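Local coordinates for protein glucokinase (PDB 3VOV) that probably phosphorylates glucose and related hexoses at the expense of ATP, as a zinc-binding hexokinase of the ROK family, at residues B[188-191]-B[192-196]; B[293-296]-B[297-300]. All blocks are in the same frame, centred on the assembly; numbering follows the deposited sequence.

Interaction 1. Residues B[188-191]-B[192-196]; sequences RDAT and YAFQR
Tyr192 N donates to Arg188 O at 3.0 Å, Ala193 N to Asp189 O at 3.0 Å and Phe194 N to Ala190 O at 2.9 Å, the regular ladder of an α-helix in its final turns. The helix then stops in a Schellman motif: Gln195 turns to a positive phi of 58°, Arg196 N reaches back to Thr191 O in a weak bond of 3.4 Å, and Gln195 N makes a similarly weak one to Tyr192 O. Arg196 O folds over Thr191 and takes a CA-H...O contact from Thr191 CA at 3.2 Å. Upstream, Arg188 grips its neighbour Asp189 side-on: NE meets OD1 at 2.8 Å from above the carboxylate plane (56° out of it), while NH2 donates to OD2 from the syn side, tilted well out of that plane, completing a salt bridge. The third nitrogen, NH1, is held by Ala179 O, so the guanidinium is fixed in rotation. Its partner in cation-pi contact is Tyr192 of the second subunit, and the same pairing recurs with the roles exchanged. With CG beside the backbone N (chi1 -73°), the Phe194 ring turns its edge to Ala190 O, CD2 lying 3.3 Å away. Helix 200-208 packs on both residues. The chemistry thus splits in two: at the terminus, weak reversal bonds are supplemented by Thr191 OG1, bonded to Glu187 O and Val198 N, and by the Arg196-Glu202 salt bridge, whereas the buried Arg188-Asp189 pair probably balances its charge within the helix, presenting the arginine to the neighbouring subunit.

Interaction 2. Residues B[293-296]-B[297-300]; sequences AYLE and VKDG
Val297 N, Lys298 N and Asp299 N point back along the chain to Ala293 O, Tyr294 O and Leu295 O, at 2.9, 2.8 and 2.8 Å respectively, in the last full turn of the C-terminal helix 284-299. This helix belongs to the actin-like ATPase fold of the ROK family, and it packs here on strand 102-106, an outer strand of the sheet that also holds 3-8. The ladder weakens at its end, where Gly300 N meets Glu296 O at 2.7 Å with a bent geometry of 126°. Side chains mark two faces of the helix. Val297, whose CG2 lies beside the backbone N, sets that methyl over Ala293 O and packs on Met1. On another face the extended Lys298 chain runs past Tyr294 and Leu295, its CD carbon 4.3 Å from Tyr294 CE1, so methylene, ring and Leu295 CD2 form a small apolar patch. Asp299 sits where the helix dipole would be expected to disfavour an acid, but its OD2 is paired with Arg145. Its CG folds back beside the backbone N (chi1 -73°), which brings the carboxylate carbon to 3.1 Å from Leu295 O.

Overall arrangement
Each interaction is the C-terminal end of a single helix, 183-194 in interaction 1 and 284-299 in interaction 2, and they lie on opposite sides of the chain's centre, about 47 Å apart between centres. Their common backbone ladder ends differently: interaction 1 closes with a positive-phi reversal that carries the chain on, whereas interaction 2 ends in a weak, bent bond to Gly300, the last modelled residue. Interaction 1 is the more buried; its Arg188 and Tyr192 face a second subunit, while Phe194 and Arg196 turn to the same chain. Interaction 2 is a surface contact that no other subunit touches, and its acids pair with arginines of the same chain, Asp299 in a salt bridge with Arg145 and Glu296 only weakly with Arg148.

Interaction 1. Residues B[188-191]-B[192-196]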
loop_
_atom_site.group_PDB
_atom_site.type_symbol
_atom_site.label_atom_id
_atom_site.label_comp_id
_atom_site.label_asym_id
_atom_site.label_seq_id
_atom_site.Cartn_x
_atom_site.Cartn_y
_atom_site.Cartn_z
ATOM N N ARG B 188 -0.389 3.916 19.872
ATOM C CA ARG B 188 0.762 3.126 19.455
ATOM C C ARG B 188 1.689 3.971 18.555
ATOM O O ARG B 188 2.939 4.075 18.755
ATOM C CB ARG B 188 0.291 1.861 18.713
ATOM C CG ARG B 188 1.432 1.095 18.025
ATOM C CD ARG B 188 0.998 0.244 16.767
ATOM N NE ARG B 188 0.433 1.104 15.708
ATOM C CZ ARG B 188 -0.598 0.779 14.896
ATOM N NH1 ARG B 188 -1.259 -0.388 15.005
ATOM N NH2 ARG B 188 -1.000 1.652 13.975
ATOM N N ASP B 189 1.098 4.597 17.549
ATOM C CA ASP B 189 1.944 5.297 16.573
ATOM C C ASP B 189 2.460 6.630 17.166
ATOM O O ASP B 189 3.568 7.091 16.808
ATOM C CB ASP B 189 1.172 5.588 15.286
ATOM C CG ASP B 189 0.875 4.327 14.486
ATOM O OD1 ASP B 189 1.674 3.361 14.573
ATOM O OD2 ASP B 189 -0.156 4.284 13.782
ATOM N N ALA B 190 1.654 7.259 18.034
ATOM C CA ALA B 190 2.108 8.534 18.623
ATOM C C ALA B 190 3.252 8.294 19.612
ATOM O O ALA B 190 4.225 9.057 19.642
ATOM C CB ALA B 190 0.998 9.265 19.242
ATOM N N THR B 191 3.146 7.219 20.386
ATOM C CA THR B 191 4.183 6.862 21.343
ATOM C C THR B 191 5.478 6.475 20.615
ATOM O O THR B 191 6.556 6.880 21.016
ATOM C CB THR B 191 3.665 5.709 22.272
ATOM O OG1 THR B 191 2.541 6.205 23.031
ATOM C CG2 THR B 191 4.738 5.192 23.202
ATOM N N TYR B 192 5.376 5.722 19.527
ATOM C CA TYR B 192 6.586 5.387 18.748
ATOM C C TYR B 192 7.259 6.634 18.140
ATOM O O TYR B 192 8.496 6.834 18.242
ATOM C CB TYR B 192 6.220 4.364 17.646
ATOM C CG TYR B 192 7.389 4.048 16.753
ATOM C CD1 TYR B 192 8.390 3.164 17.172
ATOM C CD2 TYR B 192 7.519 4.670 15.512
ATOM C CE1 TYR B 192 9.502 2.888 16.351
ATOM C CE2 TYR B 192 8.637 4.401 14.682
ATOM C CZ TYR B 192 9.605 3.515 15.109
ATOM O OH TYR B 192 10.683 3.234 14.296
ATOM N N ALA B 193 6.459 7.470 17.502
ATOM C CA ALA B 193 6.971 8.611 16.739
ATOM C C ALA B 193 7.471 9.749 17.633
ATOM O O ALA B 193 8.492 10.374 17.322
ATOM C CB ALA B 193 5.902 9.120 15.779
ATOM N N PHE B 194 6.762 10.010 18.744
ATOM C CA PHE B 194 7.241 10.992 19.728
ATOM C C PHE B 194 8.294 10.474 20.693
ATOM O O PHE B 194 8.841 11.263 21.458
ATOM C CB PHE B 194 6.078 11.655 20.463
ATOM C CG PHE B 194 5.320 12.640 19.599
ATOM C CD1 PHE B 194 5.679 13.989 19.562
ATOM C CD2 PHE B 194 4.278 12.207 18.769
ATOM C CE1 PHE B 194 5.001 14.890 18.725
ATOM C CE2 PHE B 194 3.586 13.123 17.905
ATOM C CZ PHE B 194 3.949 14.450 17.913
ATOM N N GLN B 195 8.553 9.159 20.682
ATOM C CA GLN B 195 9.539 8.537 21.562
ATOM C C GLN B 195 9.276 8.745 23.072
ATOM O O GLN B 195 10.207 8.815 23.842
ATOM C CB GLN B 195 10.976 8.960 21.175
ATOM C CG GLN B 195 11.232 8.748 19.699
ATOM C CD GLN B 195 12.686 8.951 19.316
ATOM O OE1 GLN B 195 13.580 8.430 19.972
ATOM N NE2 GLN B 195 12.923 9.702 18.245
ATOM N N ARG B 196 8.004 8.827 23.458
ATOM C CA ARG B 196 7.551 8.916 24.846
ATOM C C ARG B 196 6.071 8.491 24.870
ATOM O O ARG B 196 5.428 8.485 23.811
ATOM C CB ARG B 196 7.674 10.348 25.369
ATOM C CG ARG B 196 6.762 11.320 24.646
ATOM C CD ARG B 196 6.852 12.715 25.213
ATOM N NE ARG B 196 6.436 13.724 24.238
ATOM C CZ ARG B 196 5.272 14.358 24.270
ATOM N NH1 ARG B 196 4.400 14.092 25.228
ATOM N NH2 ARG B 196 4.986 15.272 23.354
#

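Interaction 2. Residues B[293-296]-B[297-300]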
loop_
_atom_site.group_PDB
_atom_site.type_symbol
_atom_site.label_atom_id
_atom_site.label_comp_id
_atom_site.label_asym_id
_atom_site.label_seq_id
_atom_site.Cartn_x
_atom_site.Cartn_y
_atom_site.Cartn_z
ATOM N N ALA B 293 -33.817 -7.894 22.624
ATOM C CA ALA B 293 -34.873 -8.741 23.220
ATOM C C ALA B 293 -36.267 -8.333 22.689
ATOM O O ALA B 293 -37.141 -9.172 22.432
ATOM C CB ALA B 293 -34.828 -8.626 24.773
ATOM N N TYR B 294 -36.490 -7.039 22.555
ATOM C CA TYR B 294 -37.812 -6.521 22.138
ATOM C C TYR B 294 -38.188 -7.038 20.731
ATOM O O TYR B 294 -39.308 -7.585 20.478
ATOM C CB TYR B 294 -37.785 -4.973 22.186
ATOM C CG TYR B 294 -39.112 -4.366 21.787
ATOM C CD1 TYR B 294 -39.409 -4.072 20.456
ATOM C CD2 TYR B 294 -40.093 -4.150 22.748
ATOM C CE1 TYR B 294 -40.685 -3.509 20.100
ATOM C CE2 TYR B 294 -41.330 -3.623 22.416
ATOM C CZ TYR B 294 -41.622 -3.296 21.113
ATOM O OH TYR B 294 -42.875 -2.791 20.868
ATOM N N LEU B 295 -37.258 -6.868 19.797
ATOM C CA LEU B 295 -37.475 -7.316 18.434
ATOM C C LEU B 295 -37.507 -8.851 18.346
ATOM O O LEU B 295 -38.224 -9.389 17.549
ATOM C CB LEU B 295 -36.424 -6.717 17.477
ATOM C CG LEU B 295 -36.490 -5.177 17.441
ATOM C CD1 LEU B 295 -35.266 -4.578 16.746
ATOM C CD2 LEU B 295 -37.813 -4.598 16.796
ATOM N N GLU B 296 -36.734 -9.563 19.154
ATOM C CA GLU B 296 -36.869 -11.014 19.133
ATOM C C GLU B 296 -38.259 -11.436 19.565
ATOM O O GLU B 296 -38.858 -12.290 18.937
ATOM C CB GLU B 296 -35.848 -11.689 20.046
ATOM C CG GLU B 296 -34.502 -11.788 19.419
ATOM C CD GLU B 296 -34.379 -13.045 18.542
ATOM O OE1 GLU B 296 -33.272 -13.255 18.021
ATOM O OE2 GLU B 296 -35.369 -13.818 18.408
ATOM N N VAL B 297 -38.759 -10.848 20.646
ATOM C CA VAL B 297 -40.073 -11.227 21.170
ATOM C C VAL B 297 -41.182 -10.834 20.194
ATOM O O VAL B 297 -42.092 -11.632 19.916
ATOM C CB VAL B 297 -40.340 -10.609 22.537
ATOM C CG1 VAL B 297 -41.816 -10.801 22.915
ATOM C CG2 VAL B 297 -39.404 -11.220 23.585
ATOM N N LYS B 298 -41.102 -9.599 19.692
ATOM C CA LYS B 298 -41.922 -9.128 18.577
ATOM C C LYS B 298 -41.889 -10.047 17.325
ATOM O O LYS B 298 -42.949 -10.375 16.783
ATOM C CB LYS B 298 -41.494 -7.702 18.204
ATOM C CG LYS B 298 -42.578 -6.900 17.553
ATOM C CD LYS B 298 -42.027 -5.768 16.692
ATOM C CE LYS B 298 -43.209 -5.017 16.059
ATOM N NZ LYS B 298 -42.847 -4.095 14.937
ATOM N N ASP B 299 -40.686 -10.452 16.883
ATOM C CA ASP B 299 -40.485 -11.379 15.742
ATOM C C ASP B 299 -40.875 -12.827 16.030
ATOM O O ASP B 299 -41.169 -13.585 15.095
ATOM C CB ASP B 299 -39.009 -11.424 15.287
ATOM C CG ASP B 299 -38.558 -10.159 14.542
ATOM O OD1 ASP B 299 -39.386 -9.250 14.291
ATOM O OD2 ASP B 299 -37.342 -10.079 14.227
ATOM N N GLY B 300 -40.826 -13.230 17.303
ATOM C CA GLY B 300 -41.048 -14.630 17.700
ATOM C C GLY B 300 -42.445 -15.153 17.402
ATOM O O GLY B 300 -43.404 -14.844 18.122
#